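Local coordinates for tyrosine-protein phosphatase non-receptor type 18 (Homo sapiens, PDB 2OC3), which removes phosphate from phosphotyrosine in proteins, among them autophosphorylated tyrosine kinases, the construct here being its catalytic domain, at residues R121-F126 against R189-L194; A213-A218 against G241-V246; D247-L252 against Q256-D261. All blocks are in the same frame, centred on the assembly; numbering follows the deposited sequence.

Contact 1: R121-F126 against R189-L194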
ATOM      1  N   ARG A 121      -6.872  -9.382 -10.881  1.00  7.59           N
ATOM      2  CA  ARG A 121      -6.171 -10.673 -10.797  1.00  8.76           C
ATOM      3  C   ARG A 121      -5.324 -10.774  -9.520  1.00  7.50           C
ATOM      4  O   ARG A 121      -5.267 -11.818  -8.845  1.00  9.38           O
ATOM      5  CB  ARG A 121      -5.260 -10.867 -12.016  1.00  9.48           C
ATOM      6  CG  ARG A 121      -5.978 -11.155 -13.336  1.00  9.39           C
ATOM      7  CD  ARG A 121      -5.029 -10.985 -14.564  1.00 15.13           C
ATOM      8  NE  ARG A 121      -3.995 -11.987 -14.555  1.00 14.66           N
ATOM      9  CZ  ARG A 121      -2.745 -11.846 -15.018  1.00 11.37           C
ATOM     10  NH1 ARG A 121      -2.284 -10.720 -15.561  1.00 10.10           N
ATOM     11  NH2 ARG A 121      -1.974 -12.900 -14.952  1.00 13.38           N
ATOM     12  N   LEU A 122      -4.655  -9.665  -9.186  1.00  7.72           N
ATOM     13  CA  LEU A 122      -3.841  -9.581  -7.967  1.00  7.76           C
ATOM     14  C   LEU A 122      -4.739  -9.796  -6.750  1.00  8.04           C
ATOM     15  O   LEU A 122      -4.467 -10.673  -5.923  1.00  9.58           O
ATOM     16  CB  LEU A 122      -3.102  -8.228  -7.895  1.00  8.36           C
ATOM     17  CG  LEU A 122      -2.233  -7.910  -6.681  1.00 12.25           C
ATOM     18  CD1 LEU A 122      -1.283  -6.759  -7.039  1.00 13.46           C
ATOM     19  CD2 LEU A 122      -3.048  -7.490  -5.475  1.00 10.49           C
ATOM     20  N   VAL A 123      -5.819  -9.005  -6.657  1.00  7.34           N
ATOM     21  CA  VAL A 123      -6.698  -9.086  -5.498  1.00  8.87           C
ATOM     22  C   VAL A 123      -7.264 -10.520  -5.375  1.00  9.75           C
ATOM     23  O   VAL A 123      -7.301 -11.104  -4.290  1.00  8.82           O
ATOM     24  CB  VAL A 123      -7.810  -8.039  -5.633  1.00  8.52           C
ATOM     25  CG1 VAL A 123      -8.920  -8.298  -4.605  1.00  8.68           C
ATOM     26  CG2 VAL A 123      -7.219  -6.640  -5.510  1.00 10.14           C
ATOM     27  N   TRP A 124      -7.694 -11.091  -6.495  1.00  7.11           N
ATOM     28  CA  TRP A 124      -8.315 -12.430  -6.444  1.00  7.65           C
ATOM     29  C   TRP A 124      -7.291 -13.521  -6.101  1.00  8.59           C
ATOM     30  O   TRP A 124      -7.471 -14.376  -5.235  1.00  9.78           O
ATOM     31  CB  TRP A 124      -8.945 -12.719  -7.795  1.00  9.88           C
ATOM     32  CG  TRP A 124      -9.889 -13.899  -7.758  1.00 10.51           C
ATOM     33  CD1 TRP A 124      -9.570 -15.213  -7.965  1.00 11.01           C
ATOM     34  CD2 TRP A 124     -11.277 -13.871  -7.399  1.00  9.32           C
ATOM     35  NE1 TRP A 124     -10.671 -16.002  -7.777  1.00 10.90           N
ATOM     36  CE2 TRP A 124     -11.743 -15.209  -7.473  1.00  9.63           C
ATOM     37  CE3 TRP A 124     -12.176 -12.861  -7.069  1.00 10.48           C
ATOM     38  CZ2 TRP A 124     -13.054 -15.552  -7.172  1.00 12.31           C
ATOM     39  CZ3 TRP A 124     -13.492 -13.219  -6.798  1.00 12.45           C
ATOM     40  CH2 TRP A 124     -13.902 -14.552  -6.851  1.00 13.84           C
ATOM     41  N   GLU A 125      -6.186 -13.503  -6.825  1.00  7.73           N
ATOM     42  CA  GLU A 125      -5.192 -14.589  -6.693  1.00  9.05           C
ATOM     43  C   GLU A 125      -4.682 -14.731  -5.262  1.00  7.03           C
ATOM     44  O   GLU A 125      -4.523 -15.862  -4.760  1.00 11.78           O
ATOM     45  CB  GLU A 125      -4.001 -14.362  -7.635  1.00  9.51           C
ATOM     46  CG  GLU A 125      -2.900 -15.423  -7.459  1.00 10.39           C
ATOM     47  CD  GLU A 125      -1.880 -15.459  -8.589  1.00 13.53           C
ATOM     48  OE1 GLU A 125      -2.002 -14.698  -9.576  1.00 13.58           O
ATOM     49  OE2 GLU A 125      -0.957 -16.310  -8.446  1.00 20.83           O
ATOM     50  N   PHE A 126      -4.419 -13.608  -4.595  1.00  6.96           N
ATOM     51  CA  PHE A 126      -3.866 -13.624  -3.252  1.00  7.58           C
ATOM     52  C   PHE A 126      -4.920 -13.558  -2.139  1.00  6.55           C
ATOM     53  O   PHE A 126      -4.554 -13.519  -0.966  1.00  8.86           O
ATOM     54  CB  PHE A 126      -2.746 -12.555  -3.150  1.00  8.52           C
ATOM     55  CG  PHE A 126      -1.658 -12.804  -4.157  1.00  8.96           C
ATOM     56  CD1 PHE A 126      -0.781 -13.845  -3.960  1.00 10.63           C
ATOM     57  CD2 PHE A 126      -1.567 -12.099  -5.317  1.00  9.67           C
ATOM     58  CE1 PHE A 126       0.192 -14.130  -4.901  1.00 12.45           C
ATOM     59  CE2 PHE A 126      -0.594 -12.374  -6.239  1.00 12.66           C
ATOM     60  CZ  PHE A 126       0.271 -13.403  -6.027  1.00 13.22           C
ATOM     61  N   ARG A 189     -16.997 -12.969  -3.951  1.00  9.14           N
ATOM     62  CA  ARG A 189     -16.298 -12.657  -2.713  1.00  9.58           C
ATOM     63  C   ARG A 189     -16.636 -11.254  -2.267  1.00  9.08           C
ATOM     64  O   ARG A 189     -16.847 -10.367  -3.083  1.00  8.26           O
ATOM     65  CB  ARG A 189     -14.758 -12.718  -2.880  1.00  9.00           C
ATOM     66  CG  ARG A 189     -14.245 -14.075  -3.185  1.00 11.42           C
ATOM     67  CD  ARG A 189     -12.697 -14.070  -3.241  1.00 12.07           C
ATOM     68  NE  ARG A 189     -12.255 -15.335  -3.729  1.00 14.33           N
ATOM     69  CZ  ARG A 189     -11.019 -15.594  -4.091  1.00 13.15           C
ATOM     70  NH1 ARG A 189     -10.087 -14.638  -3.963  1.00 11.86           N
ATOM     71  NH2 ARG A 189     -10.726 -16.790  -4.588  1.00 14.82           N
ATOM     72  N   SER A 190     -16.605 -11.045  -0.948  1.00  7.87           N
ATOM     73  CA  SER A 190     -16.635  -9.713  -0.395  1.00  7.49           C
ATOM     74  C   SER A 190     -15.216  -9.145  -0.336  1.00  7.02           C
ATOM     75  O   SER A 190     -14.313  -9.739   0.234  1.00  9.97           O
ATOM     76  CB  SER A 190     -17.221  -9.703   1.012  1.00 11.64           C
ATOM     77  OG  SER A 190     -18.583 -10.070   0.988  1.00  9.15           O
ATOM     78  N   VAL A 191     -15.092  -7.921  -0.837  1.00  7.56           N
ATOM     79  CA  VAL A 191     -13.832  -7.160  -0.734  1.00  8.36           C
ATOM     80  C   VAL A 191     -14.205  -5.782  -0.203  1.00  7.95           C
ATOM     81  O   VAL A 191     -15.124  -5.132  -0.724  1.00  9.31           O
ATOM     82  CB  VAL A 191     -13.094  -7.040  -2.064  1.00  9.57           C
ATOM     83  CG1 VAL A 191     -11.841  -6.157  -1.912  1.00 11.01           C
ATOM     84  CG2 VAL A 191     -12.696  -8.468  -2.557  1.00 12.96           C
ATOM     85  N   TYR A 192     -13.556  -5.384   0.879  1.00  6.89           N
ATOM     86  CA  TYR A 192     -13.710  -4.048   1.433  1.00  7.08           C
ATOM     87  C   TYR A 192     -12.632  -3.138   0.920  1.00  8.99           C
ATOM     88  O   TYR A 192     -11.455  -3.549   0.918  1.00  8.89           O
ATOM     89  CB  TYR A 192     -13.651  -4.111   2.956  1.00  6.76           C
ATOM     90  CG  TYR A 192     -14.863  -4.828   3.572  1.00  6.70           C
ATOM     91  CD1 TYR A 192     -16.026  -4.123   3.818  1.00  7.63           C
ATOM     92  CD2 TYR A 192     -14.850  -6.171   3.867  1.00  9.11           C
ATOM     93  CE1 TYR A 192     -17.164  -4.740   4.352  1.00  7.98           C
ATOM     94  CE2 TYR A 192     -16.003  -6.829   4.411  1.00  7.97           C
ATOM     95  CZ  TYR A 192     -17.141  -6.075   4.655  1.00 10.29           C
ATOM     96  OH  TYR A 192     -18.290  -6.679   5.191  1.00 12.39           O
ATOM     97  N   GLN A 193     -13.011  -1.927   0.529  1.00  6.30           N
ATOM     98  CA  GLN A 193     -12.048  -0.902   0.095  1.00  6.42           C
ATOM     99  C   GLN A 193     -12.171   0.332   0.952  1.00  9.20           C
ATOM    100  O   GLN A 193     -13.270   0.902   1.093  1.00  7.60           O
ATOM    101  CB  GLN A 193     -12.304  -0.522  -1.350  1.00  7.36           C
ATOM    102  CG  GLN A 193     -11.307   0.500  -1.939  1.00  6.78           C
ATOM    103  CD  GLN A 193     -11.943   1.545  -2.825  1.00 11.36           C
ATOM    104  OE1 GLN A 193     -13.149   1.754  -2.773  1.00 13.06           O
ATOM    105  NE2 GLN A 193     -11.145   2.180  -3.684  1.00  8.53           N
ATOM    106  N   LEU A 194     -11.064   0.722   1.561  1.00  6.29           N
ATOM    107  CA  LEU A 194     -11.000   1.930   2.314  1.00  4.51           C
ATOM    108  C   LEU A 194     -10.266   2.956   1.495  1.00  6.39           C
ATOM    109  O   LEU A 194      -9.208   2.638   0.975  1.00  6.57           O
ATOM    110  CB  LEU A 194     -10.289   1.711   3.620  1.00  7.39           C
ATOM    111  CG  LEU A 194     -11.025   0.913   4.698  1.00  7.13           C
ATOM    112  CD1 LEU A 194     -10.074   0.105   5.634  1.00 10.06           C
ATOM    113  CD2 LEU A 194     -11.912   1.828   5.497  1.00 10.57           C
TER
HETATM  114  O   HOH W   1      -9.828 -11.868  -3.164  1.00 12.45           O
HETATM  115  O   HOH W   2      -7.766 -17.173  -5.006  1.00 20.95           O
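Val123 and Trp124, in the last full turn of helix 116-125, lie alongside Val191 and Arg189 on strand 187-196, with Val123 CA 8.8 Å from Val191 CA. At this spacing the backbones do not meet, and side chains bridge helix and strand. Arg189 does most of the bridging. Its chain runs extended from CG to NE, crosses the six-membered ring of Trp124 with CD over the face, and ends with the guanidinium flat on the indole, the two planes 13° apart. Arg189 CZ sits 3.7 Å from the centroid of the five-membered ring, a cation-pi stack. Trp124 NE1 and Arg189 NH2 lie 3.3 Å apart, but both are donors and no hydrogen bond joins them. From the same guanidinium NH1 turns to the backbone, donating to Trp124 O at 2.9 Å along a lone pair in the carbonyl plane. Two waters lie at the guanidinium edge: one links NH1 to Val123 O, the other NH2 to Trp124 O. The Trp124 carbonyl thus gains an arginine and a water as partners where the helix is ending, while Arg189 NE forms a salt bridge with Glu187. Farther in, Val123 CG1 meets Val191 CG2 at 4.3 Å. The contact lays helix 116-125 on the central mixed sheet of the phosphatase domain, where Trp124 also touches Val182 and Phe184 of strand 175-184 and Val191 packs on Ile131 of strand 130-133.

Contact 2: A213-A218 against G241-V246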
ATOM      1  N   ALA A 213      -7.542   5.727  12.187  1.00  8.53           N
ATOM      2  CA  ALA A 213      -8.897   5.167  12.123  1.00  8.38           C
ATOM      3  C   ALA A 213      -9.018   4.218  10.924  1.00  8.77           C
ATOM      4  O   ALA A 213      -9.619   3.157  10.999  1.00  9.62           O
ATOM      5  CB  ALA A 213      -9.932   6.287  12.018  1.00 11.46           C
ATOM      6  N   MET A 214      -8.410   4.613   9.806  1.00  7.00           N
ATOM      7  CA  MET A 214      -8.429   3.782   8.582  1.00  8.36           C
ATOM      8  C   MET A 214      -7.729   2.438   8.820  1.00  6.52           C
ATOM      9  O   MET A 214      -8.232   1.399   8.407  1.00  8.85           O
ATOM     10  CB  MET A 214      -7.785   4.568   7.443  1.00  9.18           C
ATOM     11  CG  MET A 214      -7.816   3.882   6.117  1.00  8.51           C
ATOM     12  SD  MET A 214      -6.684   4.736   4.951  1.00 11.94           S
ATOM     13  CE  MET A 214      -7.181   4.011   3.364  1.00 10.45           C
ATOM     14  N   VAL A 215      -6.546   2.498   9.430  1.00  8.98           N
ATOM     15  CA  VAL A 215      -5.773   1.291   9.737  1.00  9.07           C
ATOM     16  C   VAL A 215      -6.516   0.416  10.746  1.00  8.19           C
ATOM     17  O   VAL A 215      -6.604  -0.797  10.569  1.00  8.46           O
ATOM     18  CB  VAL A 215      -4.361   1.638  10.224  1.00  8.68           C
ATOM     19  CG1 VAL A 215      -3.663   0.381  10.753  1.00  9.96           C
ATOM     20  CG2 VAL A 215      -3.548   2.202   9.069  1.00 11.37           C
ATOM     21  N   GLU A 216      -7.081   1.041  11.768  1.00  8.06           N
ATOM     22  CA  GLU A 216      -7.849   0.290  12.757  1.00  8.60           C
ATOM     23  C   GLU A 216      -9.012  -0.463  12.105  1.00  9.86           C
ATOM     24  O   GLU A 216      -9.261  -1.646  12.390  1.00 11.12           O
ATOM     25  CB  GLU A 216      -8.375   1.230  13.861  1.00  9.66           C
ATOM     26  CG  GLU A 216      -7.276   1.845  14.749  1.00  9.63           C
ATOM     27  CD  GLU A 216      -7.678   3.096  15.483  1.00 16.86           C
ATOM     28  OE1 GLU A 216      -8.830   3.579  15.353  1.00 17.17           O
ATOM     29  OE2 GLU A 216      -6.794   3.640  16.198  1.00 19.62           O
ATOM     30  N   GLU A 217      -9.750   0.220  11.237  1.00  9.31           N
ATOM     31  CA  GLU A 217     -10.861  -0.430  10.567  1.00  8.65           C
ATOM     32  C   GLU A 217     -10.387  -1.515   9.608  1.00  8.51           C
ATOM     33  O   GLU A 217     -10.972  -2.595   9.532  1.00  9.47           O
ATOM     34  CB  GLU A 217     -11.700   0.596   9.833  1.00  9.87           C
ATOM     35  CG  GLU A 217     -12.872  -0.009   9.029  1.00 13.46           C
ATOM     36  CD  GLU A 217     -13.890  -0.811   9.854  1.00 33.59           C
ATOM     37  OE1 GLU A 217     -14.090  -0.544  11.049  1.00 27.05           O
ATOM     38  OE2 GLU A 217     -14.526  -1.724   9.286  1.00 40.97           O
ATOM     39  N   ALA A 218      -9.316  -1.273   8.856  1.00  7.43           N
ATOM     40  CA  ALA A 218      -8.800  -2.303   7.971  1.00  7.24           C
ATOM     41  C   ALA A 218      -8.495  -3.578   8.725  1.00  7.32           C
ATOM     42  O   ALA A 218      -8.727  -4.662   8.237  1.00  9.71           O
ATOM     43  CB  ALA A 218      -7.521  -1.832   7.251  1.00  9.66           C
ATOM     44  N   GLY A 241       3.806   3.559   1.553  1.00  6.17           N
ATOM     45  CA  GLY A 241       4.789   3.189   2.579  1.00  7.14           C
ATOM     46  C   GLY A 241       4.461   3.719   3.956  1.00  8.17           C
ATOM     47  O   GLY A 241       4.712   3.035   4.952  1.00  8.16           O
ATOM     48  N   VAL A 242       3.841   4.890   4.033  1.00  6.14           N
ATOM     49  CA  VAL A 242       3.372   5.395   5.332  1.00  5.54           C
ATOM     50  C   VAL A 242       2.346   4.421   5.903  1.00  8.39           C
ATOM     51  O   VAL A 242       2.456   4.007   7.057  1.00  8.45           O
ATOM     52  CB  VAL A 242       2.788   6.813   5.235  1.00  6.44           C
ATOM     53  CG1 VAL A 242       2.087   7.191   6.553  1.00  9.17           C
ATOM     54  CG2 VAL A 242       3.905   7.795   4.905  1.00  8.50           C
ATOM     55  N   LEU A 243       1.323   4.060   5.129  1.00  7.52           N
ATOM     56  CA  LEU A 243       0.283   3.165   5.625  1.00  7.72           C
ATOM     57  C   LEU A 243       0.835   1.820   6.067  1.00  6.29           C
ATOM     58  O   LEU A 243       0.446   1.301   7.124  1.00  7.93           O
ATOM     59  CB  LEU A 243      -0.810   2.921   4.589  1.00  8.48           C
ATOM     60  CG  LEU A 243      -1.784   4.068   4.368  1.00  8.67           C
ATOM     61  CD1 LEU A 243      -2.773   3.765   3.293  1.00 12.93           C
ATOM     62  CD2 LEU A 243      -2.568   4.447   5.645  1.00 14.43           C
ATOM     63  N   CYS A 244       1.718   1.222   5.260  1.00  5.54           N
ATOM     64  CA  CYS A 244       2.264  -0.099   5.610  1.00  6.79           C
ATOM     65  C   CYS A 244       3.086  -0.005   6.877  1.00  9.64           C
ATOM     66  O   CYS A 244       3.034  -0.912   7.745  1.00  9.52           O
ATOM     67  CB  CYS A 244       3.114  -0.691   4.495  1.00  8.77           C
ATOM     68  SG  CYS A 244       2.137  -1.120   2.997  1.00  9.15           S
ATOM     69  N   THR A 245       3.836   1.075   7.036  1.00  7.49           N
ATOM     70  CA  THR A 245       4.683   1.210   8.219  1.00  6.81           C
ATOM     71  C   THR A 245       3.825   1.430   9.471  1.00  8.45           C
ATOM     72  O   THR A 245       4.115   0.859  10.538  1.00  9.82           O
ATOM     73  CB  THR A 245       5.695   2.364   8.072  1.00  9.40           C
ATOM     74  OG1 THR A 245       6.515   2.124   6.922  1.00 11.24           O
ATOM     75  CG2 THR A 245       6.573   2.463   9.320  1.00 13.27           C
ATOM     76  N   VAL A 246       2.773   2.241   9.364  1.00  7.07           N
ATOM     77  CA  VAL A 246       1.910   2.482  10.509  1.00  7.83           C
ATOM     78  C   VAL A 246       1.277   1.156  10.954  1.00  7.80           C
ATOM     79  O   VAL A 246       1.217   0.820  12.151  1.00  9.27           O
ATOM     80  CB  VAL A 246       0.827   3.530  10.158  1.00  7.98           C
ATOM     81  CG1 VAL A 246      -0.296   3.577  11.247  1.00  7.86           C
ATOM     82  CG2 VAL A 246       1.452   4.889   9.922  1.00  7.99           C
TER
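Leu243 of helix 238-254 directs its CD2 methyl at Met214 and Val215 of helix 209-222, joining two helices of the protein-tyrosine phosphatase fold. The predicted nucleophile Cys233 precedes helix 238-254, and Arg239, substrate-binding by similarity, is in its first turn. The short segments cross at -60°, their axes 10.6 Å apart at closest approach, and the interface is purely apolar. Met214 is extended, CG anti to the backbone N (chi1 -176°), which carries its sulfur across Leu243 at about a right angle; SD is 4.2 Å from Leu243 CD2. Val215 meets that methyl from a direction roughly perpendicular to the sulfur's. Its CG2 branch does all the touching, resting against Leu243 CD2 and, obliquely, against Val246 CG1 at 4.1 Å, so one valine methyl spans successive turns of the partner helix. Met211, a turn earlier on helix 209-222, also packs on Leu243 and Val246, while Met214 reaches back to Leu194 and Tyr196 of the sheet. On helix 238-254, Gly241 O accepts from both Thr245 N and Thr245 OG1, which arrive from opposite faces of the carbonyl plane, the hydroxyl at 2.8 Å.

Contact 3: D247-L252 against Q256-D261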
ATOM      1  N   ASP A 247       0.816   0.369   9.996  1.00  6.99           N
ATOM      2  CA  ASP A 247       0.203  -0.901  10.344  1.00  5.54           C
ATOM      3  C   ASP A 247       1.219  -1.845  10.937  1.00  8.01           C
ATOM      4  O   ASP A 247       0.896  -2.552  11.901  1.00  8.79           O
ATOM      5  CB  ASP A 247      -0.419  -1.601   9.140  1.00  8.94           C
ATOM      6  CG  ASP A 247      -1.041  -2.918   9.523  1.00 10.52           C
ATOM      7  OD1 ASP A 247      -2.162  -2.880  10.078  1.00  9.91           O
ATOM      8  OD2 ASP A 247      -0.438  -3.967   9.276  1.00  9.36           O
ATOM      9  N   TYR A 248       2.411  -1.945  10.342  1.00  7.77           N
ATOM     10  CA  TYR A 248       3.482  -2.799  10.887  1.00  7.96           C
ATOM     11  C   TYR A 248       3.765  -2.447  12.365  1.00  8.41           C
ATOM     12  O   TYR A 248       3.818  -3.336  13.252  1.00  9.87           O
ATOM     13  CB  TYR A 248       4.723  -2.637  10.016  1.00  7.85           C
ATOM     14  CG  TYR A 248       5.899  -3.534  10.359  1.00 10.60           C
ATOM     15  CD1 TYR A 248       6.180  -4.653   9.582  1.00 12.90           C
ATOM     16  CD2 TYR A 248       6.783  -3.188  11.378  1.00 11.26           C
ATOM     17  CE1 TYR A 248       7.286  -5.458   9.861  1.00 13.04           C
ATOM     18  CE2 TYR A 248       7.884  -3.991  11.660  1.00 10.77           C
ATOM     19  CZ  TYR A 248       8.107  -5.118  10.901  1.00 14.31           C
ATOM     20  OH  TYR A 248       9.210  -5.932  11.133  1.00 20.86           O
ATOM     21  N   VAL A 249       3.973  -1.162  12.637  1.00  7.79           N
ATOM     22  CA  VAL A 249       4.278  -0.713  14.000  1.00  8.78           C
ATOM     23  C   VAL A 249       3.090  -0.970  14.926  1.00  9.33           C
ATOM     24  O   VAL A 249       3.265  -1.390  16.091  1.00 10.40           O
ATOM     25  CB  VAL A 249       4.768   0.731  14.033  1.00  9.27           C
ATOM     26  CG1 VAL A 249       5.032   1.182  15.496  1.00 12.69           C
ATOM     27  CG2 VAL A 249       6.021   0.871  13.174  1.00  9.38           C
ATOM     28  N   ARG A 250       1.877  -0.776  14.437  1.00  9.74           N
ATOM     29  CA  ARG A 250       0.704  -1.035  15.262  1.00  8.29           C
ATOM     30  C   ARG A 250       0.585  -2.513  15.575  1.00  9.22           C
ATOM     31  O   ARG A 250       0.173  -2.864  16.680  1.00 12.98           O
ATOM     32  CB  ARG A 250      -0.548  -0.544  14.553  1.00 11.05           C
ATOM     33  CG  ARG A 250      -1.816  -0.642  15.382  1.00 11.29           C
ATOM     34  CD  ARG A 250      -2.943   0.147  14.763  1.00 12.78           C
ATOM     35  NE  ARG A 250      -4.179  -0.061  15.529  1.00 12.30           N
ATOM     36  CZ  ARG A 250      -5.001  -1.086  15.343  1.00 10.51           C
ATOM     37  NH1 ARG A 250      -4.820  -1.998  14.413  1.00 11.66           N
ATOM     38  NH2 ARG A 250      -6.093  -1.187  16.109  1.00 16.51           N
ATOM     39  N   GLN A 251       0.916  -3.393  14.648  1.00  9.28           N
ATOM     40  CA  GLN A 251       0.878  -4.818  14.919  1.00 10.60           C
ATOM     41  C   GLN A 251       1.912  -5.177  15.983  1.00 11.06           C
ATOM     42  O   GLN A 251       1.605  -5.988  16.881  1.00 14.38           O
ATOM     43  CB  GLN A 251       1.091  -5.617  13.662  1.00 12.58           C
ATOM     44  CG  GLN A 251      -0.084  -5.481  12.684  1.00 11.63           C
ATOM     45  CD  GLN A 251      -1.418  -5.910  13.295  1.00 12.45           C
ATOM     46  OE1 GLN A 251      -2.188  -5.108  13.853  1.00 15.35           O
ATOM     47  NE2 GLN A 251      -1.689  -7.194  13.175  1.00 24.65           N
ATOM     48  N   LEU A 252       3.101  -4.595  15.928  1.00  9.28           N
ATOM     49  CA  LEU A 252       4.096  -4.818  17.003  1.00 11.53           C
ATOM     50  C   LEU A 252       3.527  -4.379  18.342  1.00 13.82           C
ATOM     51  O   LEU A 252       3.653  -5.068  19.359  1.00 13.76           O
ATOM     52  CB  LEU A 252       5.399  -4.057  16.751  1.00 13.48           C
ATOM     53  CG  LEU A 252       6.275  -4.530  15.590  1.00 12.34           C
ATOM     54  CD1 LEU A 252       7.510  -3.597  15.479  1.00 17.93           C
ATOM     55  CD2 LEU A 252       6.644  -6.015  15.727  1.00 13.14           C
ATOM     56  N   GLN A 256       2.606  -6.739  21.716  1.00 13.23           N
ATOM     57  CA  GLN A 256       3.548  -6.489  22.823  1.00 13.48           C
ATOM     58  C   GLN A 256       4.999  -6.740  22.438  1.00 16.00           C
ATOM     59  O   GLN A 256       5.855  -7.045  23.297  1.00 18.46           O
ATOM     60  CB  GLN A 256       3.141  -7.287  24.075  1.00 14.88           C
ATOM     61  CG  GLN A 256       1.676  -7.158  24.433  1.00 19.79           C
ATOM     62  CD  GLN A 256       1.277  -5.762  24.848  1.00 31.54           C
ATOM     63  OE1 GLN A 256       1.879  -5.175  25.752  1.00 50.39           O
ATOM     64  NE2 GLN A 256       0.245  -5.216  24.195  1.00 41.75           N
ATOM     65  N   MET A 257       5.294  -6.555  21.147  1.00 10.22           N
ATOM     66  CA  MET A 257       6.572  -6.836  20.561  1.00 11.07           C
ATOM     67  C   MET A 257       7.342  -5.611  20.079  1.00 10.67           C
ATOM     68  O   MET A 257       8.074  -5.669  19.085  1.00 13.28           O
ATOM     69  CB  MET A 257       6.369  -7.808  19.401  1.00 18.60           C
ATOM     70  CG  MET A 257       5.901  -9.184  19.812  1.00 17.39           C
ATOM     71  SD  MET A 257       7.177 -10.081  20.768  1.00 18.22           S
ATOM     72  CE  MET A 257       8.448 -10.258  19.556  1.00 23.69           C
ATOM     73  N   ILE A 258       7.249  -4.526  20.832  1.00 11.94           N
ATOM     74  CA  ILE A 258       8.110  -3.368  20.618  1.00 13.56           C
ATOM     75  C   ILE A 258       9.354  -3.535  21.508  1.00 12.09           C
ATOM     76  O   ILE A 258       9.230  -3.420  22.699  1.00 17.18           O
ATOM     77  CB  ILE A 258       7.380  -2.039  20.960  1.00 14.70           C
ATOM     78  CG1 ILE A 258       6.121  -1.867  20.120  1.00 15.17           C
ATOM     79  CG2 ILE A 258       8.331  -0.851  20.682  1.00 15.76           C
ATOM     80  CD1 ILE A 258       6.419  -1.545  18.678  1.00 18.58           C
ATOM     81  N   PRO A 259      10.551  -3.776  20.913  1.00 20.36           N
ATOM     82  CA  PRO A 259      11.706  -3.973  21.799  1.00 23.19           C
ATOM     83  C   PRO A 259      12.272  -2.652  22.263  1.00 26.58           C
ATOM     84  O   PRO A 259      11.941  -1.618  21.673  1.00 16.97           O
ATOM     85  CB  PRO A 259      12.694  -4.730  20.922  1.00 27.90           C
ATOM     86  CG  PRO A 259      12.378  -4.319  19.546  1.00 22.65           C
ATOM     87  CD  PRO A 259      10.913  -3.900  19.494  1.00 28.15           C
ATOM     88  N   PRO A 260      13.088  -2.661  23.331  1.00 22.08           N
ATOM     89  CA  PRO A 260      13.578  -1.413  23.916  1.00 27.32           C
ATOM     90  C   PRO A 260      14.486  -0.610  22.985  1.00 19.57           C
ATOM     91  O   PRO A 260      14.611   0.604  23.139  1.00 30.55           O
ATOM     92  CB  PRO A 260      14.358  -1.885  25.158  1.00 35.00           C
ATOM     93  CG  PRO A 260      14.699  -3.295  24.863  1.00 32.88           C
ATOM     94  CD  PRO A 260      13.560  -3.838  24.090  1.00 34.83           C
ATOM     95  N   ASP A 261      15.074  -1.290  22.011  1.00 19.99           N
ATOM     96  CA  ASP A 261      15.857  -0.639  20.976  1.00 25.09           C
ATOM     97  C   ASP A 261      15.069  -0.492  19.677  1.00 20.47           C
ATOM     98  O   ASP A 261      15.662  -0.459  18.602  1.00 22.68           O
ATOM     99  CB  ASP A 261      17.139  -1.427  20.715  1.00 25.79           C
ATOM    100  CG  ASP A 261      16.875  -2.869  20.295  1.00 44.78           C
ATOM    101  OD1 ASP A 261      15.694  -3.305  20.251  1.00 32.51           O
ATOM    102  OD2 ASP A 261      17.864  -3.568  20.000  1.00 46.24           O
TER
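Ile258 folds back on the end of helix 238-254 because its CG1 branch lies beside the backbone N (chi1 -59°) and CD1 then turns again at chi2, bringing the methyl against CB of Leu252. The two side chains, Leu252 and Ile258, cross at about a right angle. Ile258 CD1 is modelled 3.3 Å from Leu252 CB, an approach so short that it is doubtful in detail; the same methyl lies at an ordinary 4.0 Å from Leu252 CD1. It also approaches Val249, one turn earlier on the helix, CD1 of Ile258 being 4.4 Å from CG1 of Val249. The isoleucine tip thus rests against two residues a helical turn apart, and Phe296 of helix 282-296 packs on both Val249 and Ile258.

The helix ends in a Schellman motif. Gln256, with a positive phi of 66°, is the first residue after the helix to leave helical geometry, and the next residue bonds back into the last turn, Met257 N donating to Leu252 O. That bond is 2.8 Å long with an N-H...O angle of 161°. Thr255 OG1 is hydrogen-bonded to the same carbonyl and to Gln251 O. Met257 bends at chi2 and chi3 and leads its end away from the helix, while its CB touches Leu252 CD2 at 4.1 Å.

Chemically, the contact pairs a polar closure with an apolar one: Leu252 supplies its carbonyl to the turn and its side chain to Ile258. This is consistent with a helix end closed by both a backbone bond and an apolar contact, from which the loop runs on to helix 264-272.

In the fold
Contacts 1 and 2 are buried; contact 3, at the far end of helix 238-254, is partly exposed and farthest from the chain centre. Contact 1 seats a helix on the sheet by arginine-indole stacking, a hydrogen bond and water bridges, whereas contact 2 is a helix-helix interface of methyl groups and a thioether, and contact 3 mixes backbone capping with aliphatic packing. Strand 187-196 leads into helix 209-222, and Leu194 packs on Met214, Glu217 and Ala218, so contacts 1 and 2 touch although their centres are about 17 Å apart. Contacts 2 and 3 share helix 238-254 and meet where Val215 and Glu216 pack on Asp247 and Arg250.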